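Aspartate-semialdehyde dehydrogenase (Vibrio cholerae, PDB 2R00) catalyses the NADPH-dependent reductive dephosphorylation of L-aspartyl-4-phosphate to L-aspartate-semialdehyde, a step on the routes to lysine and methionine. Local coordinates at residues A320-N323 against A324-A328. Sequence-based numbering, arbitrary orientation.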
ATOM      1  N   ALA A 320      21.179   0.739  -1.649  1.00 29.85           N
ATOM      2  CA  ALA A 320      21.985  -0.124  -0.778  1.00 29.11           C
ATOM      3  C   ALA A 320      23.483   0.161  -0.916  1.00 28.53           C
ATOM      4  O   ALA A 320      24.194   0.316   0.082  1.00 28.23           O
ATOM      5  CB  ALA A 320      21.700  -1.574  -1.092  1.00 29.02           C
ATOM      6  N   ALA A 321      23.949   0.245  -2.161  1.00 28.25           N
ATOM      7  CA  ALA A 321      25.363   0.447  -2.452  1.00 27.71           C
ATOM      8  C   ALA A 321      25.836   1.804  -1.948  1.00 27.44           C
ATOM      9  O   ALA A 321      26.891   1.909  -1.329  1.00 27.36           O
ATOM     10  CB  ALA A 321      25.618   0.300  -3.935  1.00 27.65           C
ATOM     11  N   THR A 322      25.026   2.835  -2.196  1.00 26.93           N
ATOM     12  CA  THR A 322      25.321   4.193  -1.757  1.00 26.04           C
ATOM     13  C   THR A 322      25.374   4.320  -0.236  1.00 25.46           C
ATOM     14  O   THR A 322      26.257   5.004   0.296  1.00 25.17           O
ATOM     15  CB  THR A 322      24.292   5.181  -2.338  1.00 26.65           C
ATOM     16  OG1 THR A 322      24.358   5.126  -3.772  1.00 27.76           O
ATOM     17  CG2 THR A 322      24.553   6.612  -1.864  1.00 27.02           C
ATOM     18  N   ASN A 323      24.442   3.674   0.470  1.00 24.35           N
ATOM     19  CA  ASN A 323      24.466   3.722   1.933  1.00 23.90           C
ATOM     20  C   ASN A 323      25.794   3.185   2.473  1.00 23.72           C
ATOM     21  O   ASN A 323      26.415   3.795   3.358  1.00 23.94           O
ATOM     22  CB  ASN A 323      23.286   2.945   2.534  1.00 23.73           C
ATOM     23  CG  ASN A 323      23.028   3.314   3.979  1.00 24.29           C
ATOM     24  OD1 ASN A 323      22.442   4.363   4.265  1.00 24.25           O
ATOM     25  ND2 ASN A 323      23.464   2.458   4.904  1.00 23.69           N
ATOM     26  N   ALA A 324      26.216   2.053   1.910  1.00 23.54           N
ATOM     27  CA  ALA A 324      27.478   1.380   2.228  1.00 24.26           C
ATOM     28  C   ALA A 324      28.693   2.267   1.989  1.00 24.29           C
ATOM     29  O   ALA A 324      29.598   2.319   2.821  1.00 25.40           O
ATOM     30  CB  ALA A 324      27.601   0.100   1.400  1.00 23.65           C
ATOM     31  N   VAL A 325      28.720   2.956   0.850  1.00 24.71           N
ATOM     32  CA  VAL A 325      29.822   3.877   0.548  1.00 24.71           C
ATOM     33  C   VAL A 325      29.821   5.095   1.495  1.00 25.31           C
ATOM     34  O   VAL A 325      30.882   5.506   1.975  1.00 25.62           O
ATOM     35  CB  VAL A 325      29.836   4.280  -0.951  1.00 24.83           C
ATOM     36  CG1 VAL A 325      31.008   5.216  -1.269  1.00 25.65           C
ATOM     37  CG2 VAL A 325      29.918   3.035  -1.826  1.00 25.10           C
ATOM     38  N   GLN A 326      28.635   5.636   1.801  1.00 25.08           N
ATOM     39  CA  GLN A 326      28.516   6.735   2.773  1.00 25.60           C
ATOM     40  C   GLN A 326      29.049   6.364   4.155  1.00 25.53           C
ATOM     41  O   GLN A 326      29.642   7.200   4.849  1.00 25.23           O
ATOM     42  CB  GLN A 326      27.064   7.164   2.928  1.00 26.19           C
ATOM     43  CG  GLN A 326      26.499   7.972   1.773  1.00 28.12           C
ATOM     44  CD  GLN A 326      25.024   8.259   1.964  1.00 30.69           C
ATOM     45  OE1 GLN A 326      24.189   7.368   1.836  1.00 31.63           O
ATOM     46  NE2 GLN A 326      24.699   9.506   2.277  1.00 32.60           N
ATOM     47  N   ILE A 327      28.811   5.115   4.562  1.00 25.32           N
ATOM     48  CA  ILE A 327      29.396   4.580   5.784  1.00 25.14           C
ATOM     49  C   ILE A 327      30.918   4.651   5.698  1.00 25.37           C
ATOM     50  O   ILE A 327      31.558   5.154   6.618  1.00 25.43           O
ATOM     51  CB  ILE A 327      28.942   3.111   6.061  1.00 25.24           C
ATOM     52  CG1 ILE A 327      27.433   3.057   6.348  1.00 24.72           C
ATOM     53  CG2 ILE A 327      29.743   2.524   7.221  1.00 24.80           C
ATOM     54  CD1 ILE A 327      26.812   1.652   6.294  1.00 24.77           C
ATOM     55  N   ALA A 328      31.480   4.154   4.589  1.00 25.81           N
ATOM     56  CA  ALA A 328      32.936   4.130   4.365  1.00 26.43           C
ATOM     57  C   ALA A 328      33.553   5.531   4.354  1.00 27.27           C
ATOM     58  O   ALA A 328      34.683   5.726   4.809  1.00 27.54           O
ATOM     59  CB  ALA A 328      33.263   3.420   3.058  1.00 25.85           C
TER
HETATM   60  O   HOH W   1      21.590   6.581   2.676  1.00 33.63           O
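The amide oxygens of Asn323 and Gln326 share a water, which lies within hydrogen-bonding distance of both, 2.9 Å from Asn323 OD1 and 2.8 Å from Gln326 OE1, and so joins two acceptors that could not bond to each other. Each amide uses its nitrogen elsewhere, Asn323 ND2 on the carbonyl of Val108 and Gln326 NE2 on the carboxylate of Glu111, consistent with the oxygen of each amide turning to the water.

Among the van der Waals contacts, Gln326 runs extended back along the preceding turn. With CG lying beside its own backbone N (chi1 -74°), the chain carries CG past Thr322 O at 3.3 Å, and OE1 ends 3.8 Å from the methyl CG2 of Thr322. The Thr322 hydroxyl looks the other way, bonded to the carbonyl of Lys318. One residue further on, Ile327 lays CG1 3.2 Å from Asn323 O and brings CD1 within 3.7 Å of Asn323 ND2.

Underneath run four successive i to i+4 backbone bonds, from Ala324 N to Ala320 O through Ile327 N to Asn323 O. The third, Gln326 N to Thr322 O, spans 2.9 Å and is nearly straight at 167°.

Around the helix, Ala321, Thr322 and Val325 pack on helix 14-25, while Ala324, Ile327 and Ala328 rest on Ile93 of strand 91-94. This is regular alpha-helix, a largely buried part of the C-terminal helix 316-335 that follows the last strand of the dimerization domain and packs back into the Rossmann-type nucleotide-binding domain, its Ala320 side chain about 5 Å from that of the catalytic Cys131.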